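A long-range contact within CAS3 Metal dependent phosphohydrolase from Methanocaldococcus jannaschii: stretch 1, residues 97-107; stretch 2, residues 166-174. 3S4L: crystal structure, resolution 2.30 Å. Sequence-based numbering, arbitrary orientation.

Stretch 1 97-107: YYTYHILLKKF
Stretch 2 166-174: LIGYSIGDI

An apolar contact without a single hydrogen bond between the stretches joins one flank of a helix to the end of another helix and the loop that follows it, burying 408 Å² with both sides summed. Stretch 1, residues 97-107, is helical throughout. Its i to i+4 ladder runs from a weak His101 N to Tyr97 O bond (3.4 Å) through Ile102 N to Tyr98 O (3.0 Å) and Lys106 N to Ile102 O (3.0 Å) to Phe107 N to Leu103 O (2.9 Å). This spacing puts Tyr98, Ile102, Lys105 and Lys106 within reach of stretch 2. There, Leu166 and Ile167 end a helix, and Gly168 leaves it with phi/psi 90/10; at these angles a CB would jam against the preceding carbonyl O. Tyr169 is extended (-159/-167), Ser170 lies at -110/117, and Ile171 takes phi/psi -70/1, where the trace bends. In this segment Gly172 N donates to Ser170 OG (3.2 Å).

Ile102 (chi1 m, chi2 146°) is the hub, touching four residues. Its CG2 lies 3.8 Å from CD1 of Ile167 (chi1 p) and 3.9 Å from OH of Tyr169; its CD1 is 4.1 Å from CG2 of Ile171, and its CG1 is 4.4 Å from CD1 of Ile174. One helix turn earlier, Tyr98 (chi1 m, chi2 -74°) brings CD1 to 3.9 Å from Ile171 CG2, which approaches its ring obliquely. The same methyl thus serves both Tyr98 and Ile102.

Toward the C-terminal end of stretch 1, lysines contribute their aliphatic portions. Lys105 (chi1 t, chi2 p) sets CD 3.5 Å from CG2 of Ile174 (chi1 28°), and its CG 4.2 Å from CE1 of Tyr169 (chi1 p, chi2 102°). Lys106 CB lies 3.7 Å from Tyr169 OH, a van der Waals contact.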

# COMPACT_ATOMS: atom_id res chain seq x y z
N TYR A 97 -1.24 -6.01 -1.40
CA TYR A 97 -1.88 -6.87 -2.39
C TYR A 97 -2.62 -6.06 -3.43
O TYR A 97 -2.38 -6.23 -4.62
CB TYR A 97 -2.84 -7.86 -1.72
CG TYR A 97 -3.70 -8.68 -2.69
CD1 TYR A 97 -3.25 -9.91 -3.18
CD2 TYR A 97 -4.97 -8.26 -3.06
CE1 TYR A 97 -4.04 -10.69 -4.04
CE2 TYR A 97 -5.76 -9.02 -3.93
CZ TYR A 97 -5.29 -10.23 -4.42
OH TYR A 97 -6.08 -10.97 -5.27
N TYR A 98 -3.51 -5.16 -3.00
CA TYR A 98 -4.25 -4.36 -3.98
C TYR A 98 -3.34 -3.37 -4.73
O TYR A 98 -3.55 -3.08 -5.92
CB TYR A 98 -5.42 -3.63 -3.34
CG TYR A 98 -6.55 -4.56 -3.02
CD1 TYR A 98 -7.36 -5.07 -4.03
CD2 TYR A 98 -6.79 -4.95 -1.70
CE1 TYR A 98 -8.39 -5.95 -3.74
CE2 TYR A 98 -7.84 -5.81 -1.39
CZ TYR A 98 -8.62 -6.31 -2.41
OH TYR A 98 -9.64 -7.16 -2.11
N THR A 99 -2.34 -2.85 -4.03
CA THR A 99 -1.43 -1.89 -4.63
C THR A 99 -0.72 -2.55 -5.78
O THR A 99 -0.59 -1.99 -6.87
CB THR A 99 -0.41 -1.36 -3.62
OG1 THR A 99 -1.10 -0.60 -2.61
CG2 THR A 99 0.63 -0.48 -4.30
N TYR A 100 -0.25 -3.77 -5.55
CA TYR A 100 0.49 -4.46 -6.57
C TYR A 100 -0.34 -4.63 -7.85
O TYR A 100 0.12 -4.31 -8.94
CB TYR A 100 0.96 -5.83 -6.08
CG TYR A 100 1.64 -6.59 -7.18
CD1 TYR A 100 0.93 -7.48 -7.98
CD2 TYR A 100 2.98 -6.40 -7.44
CE1 TYR A 100 1.57 -8.18 -9.03
CE2 TYR A 100 3.63 -7.08 -8.47
CZ TYR A 100 2.91 -7.97 -9.26
OH TYR A 100 3.56 -8.64 -10.27
N HIS A 101 -1.55 -5.16 -7.72
CA HIS A 101 -2.33 -5.45 -8.93
C HIS A 101 -2.73 -4.18 -9.66
O HIS A 101 -2.70 -4.11 -10.89
CB HIS A 101 -3.55 -6.33 -8.64
CG HIS A 101 -3.19 -7.71 -8.21
ND1 HIS A 101 -2.68 -8.64 -9.09
CD2 HIS A 101 -3.21 -8.30 -6.99
CE1 HIS A 101 -2.42 -9.76 -8.43
NE2 HIS A 101 -2.73 -9.57 -7.16
N ILE A 102 -3.06 -3.15 -8.89
CA ILE A 102 -3.41 -1.88 -9.49
C ILE A 102 -2.19 -1.24 -10.18
O ILE A 102 -2.32 -0.73 -11.28
CB ILE A 102 -4.09 -0.96 -8.48
CG1 ILE A 102 -5.53 -1.44 -8.28
CG2 ILE A 102 -4.09 0.49 -8.99
CD1 ILE A 102 -6.05 -1.25 -6.90
N LEU A 103 -1.00 -1.31 -9.57
CA LEU A 103 0.19 -0.77 -10.23
C LEU A 103 0.51 -1.51 -11.52
O LEU A 103 0.90 -0.90 -12.52
CB LEU A 103 1.41 -0.78 -9.29
CG LEU A 103 1.40 0.24 -8.14
CD1 LEU A 103 2.62 -0.00 -7.23
CD2 LEU A 103 1.39 1.67 -8.70
N LEU A 104 0.36 -2.83 -11.49
CA LEU A 104 0.68 -3.63 -12.66
C LEU A 104 -0.23 -3.24 -13.81
O LEU A 104 0.22 -3.10 -14.95
CB LEU A 104 0.50 -5.12 -12.36
CG LEU A 104 1.50 -6.12 -12.96
CD1 LEU A 104 0.81 -7.45 -13.21
CD2 LEU A 104 2.14 -5.61 -14.24
N LYS A 105 -1.51 -3.04 -13.50
CA LYS A 105 -2.46 -2.62 -14.54
C LYS A 105 -2.07 -1.26 -15.13
O LYS A 105 -1.92 -1.11 -16.34
CB LYS A 105 -3.88 -2.54 -13.98
CG LYS A 105 -4.93 -2.28 -15.03
CD LYS A 105 -5.21 -3.54 -15.82
CE LYS A 105 -6.03 -3.23 -17.08
NZ LYS A 105 -6.93 -2.05 -16.90
N LYS A 106 -1.89 -0.27 -14.26
CA LYS A 106 -1.64 1.10 -14.68
C LYS A 106 -0.34 1.28 -15.45
O LYS A 106 -0.29 2.05 -16.41
CB LYS A 106 -1.69 2.06 -13.47
CG LYS A 106 -1.30 3.50 -13.78
CD LYS A 106 -2.43 4.27 -14.47
CE LYS A 106 -1.93 5.04 -15.70
NZ LYS A 106 -3.02 5.79 -16.40
N PHE A 107 0.72 0.58 -15.05
CA PHE A 107 2.03 0.81 -15.66
C PHE A 107 2.63 -0.37 -16.44
O PHE A 107 3.65 -0.19 -17.12
CB PHE A 107 3.04 1.26 -14.61
CG PHE A 107 2.68 2.56 -13.92
CD1 PHE A 107 2.91 3.78 -14.54
CD2 PHE A 107 2.16 2.55 -12.63
CE1 PHE A 107 2.60 4.98 -13.89
CE2 PHE A 107 1.85 3.75 -11.98
CZ PHE A 107 2.07 4.96 -12.61
N LEU A 166 -11.53 6.23 -5.32
CA LEU A 166 -10.12 6.47 -5.04
C LEU A 166 -9.25 6.54 -6.28
O LEU A 166 -8.43 7.45 -6.41
CB LEU A 166 -9.56 5.37 -4.13
CG LEU A 166 -9.82 5.44 -2.63
CD1 LEU A 166 -9.75 4.04 -1.99
CD2 LEU A 166 -8.84 6.40 -1.96
N ILE A 167 -9.37 5.55 -7.16
CA ILE A 167 -8.40 5.41 -8.25
C ILE A 167 -9.06 5.40 -9.63
O ILE A 167 -8.38 5.44 -10.66
CB ILE A 167 -7.48 4.17 -8.07
CG1 ILE A 167 -8.29 2.88 -8.10
CG2 ILE A 167 -6.69 4.28 -6.77
CD1 ILE A 167 -7.64 1.80 -8.94
N GLY A 168 -10.39 5.36 -9.65
CA GLY A 168 -11.13 5.57 -10.87
C GLY A 168 -11.43 4.34 -11.71
O GLY A 168 -11.89 4.47 -12.84
N TYR A 169 -11.18 3.15 -11.17
CA TYR A 169 -11.66 1.95 -11.86
C TYR A 169 -11.79 0.70 -10.99
O TYR A 169 -11.74 0.77 -9.76
CB TYR A 169 -10.88 1.67 -13.14
CG TYR A 169 -9.39 1.62 -12.98
CD1 TYR A 169 -8.73 0.40 -12.93
CD2 TYR A 169 -8.65 2.78 -12.89
CE1 TYR A 169 -7.35 0.35 -12.79
CE2 TYR A 169 -7.27 2.74 -12.75
CZ TYR A 169 -6.63 1.52 -12.70
OH TYR A 169 -5.27 1.47 -12.56
N SER A 170 -11.97 -0.44 -11.65
CA SER A 170 -12.62 -1.60 -11.05
C SER A 170 -11.72 -2.80 -10.77
O SER A 170 -11.16 -3.40 -11.69
CB SER A 170 -13.77 -2.04 -11.98
OG SER A 170 -14.52 -3.12 -11.45
N ILE A 171 -11.58 -3.14 -9.49
CA ILE A 171 -10.87 -4.36 -9.09
C ILE A 171 -11.65 -5.62 -9.48
O ILE A 171 -11.23 -6.74 -9.19
CB ILE A 171 -10.55 -4.42 -7.57
CG1 ILE A 171 -11.65 -3.74 -6.74
CG2 ILE A 171 -9.18 -3.82 -7.28
CD1 ILE A 171 -12.89 -4.59 -6.57
N GLY A 172 -12.80 -5.44 -10.12
CA GLY A 172 -13.46 -6.54 -10.78
C GLY A 172 -12.65 -6.87 -12.02
O GLY A 172 -12.23 -8.01 -12.22
N ASP A 173 -12.41 -5.84 -12.83
CA ASP A 173 -11.68 -5.99 -14.09
C ASP A 173 -10.23 -6.47 -13.95
O ASP A 173 -9.57 -6.70 -14.95
N ILE A 174 -9.74 -6.61 -12.71
CA ILE A 174 -8.39 -7.16 -12.47
C ILE A 174 -8.19 -7.78 -11.08
O ILE A 174 -8.61 -8.91 -10.81
CB ILE A 174 -7.28 -6.11 -12.74
CG1 ILE A 174 -7.80 -4.68 -12.51
CG2 ILE A 174 -6.70 -6.27 -14.15
CD1 ILE A 174 -7.41 -4.10 -11.18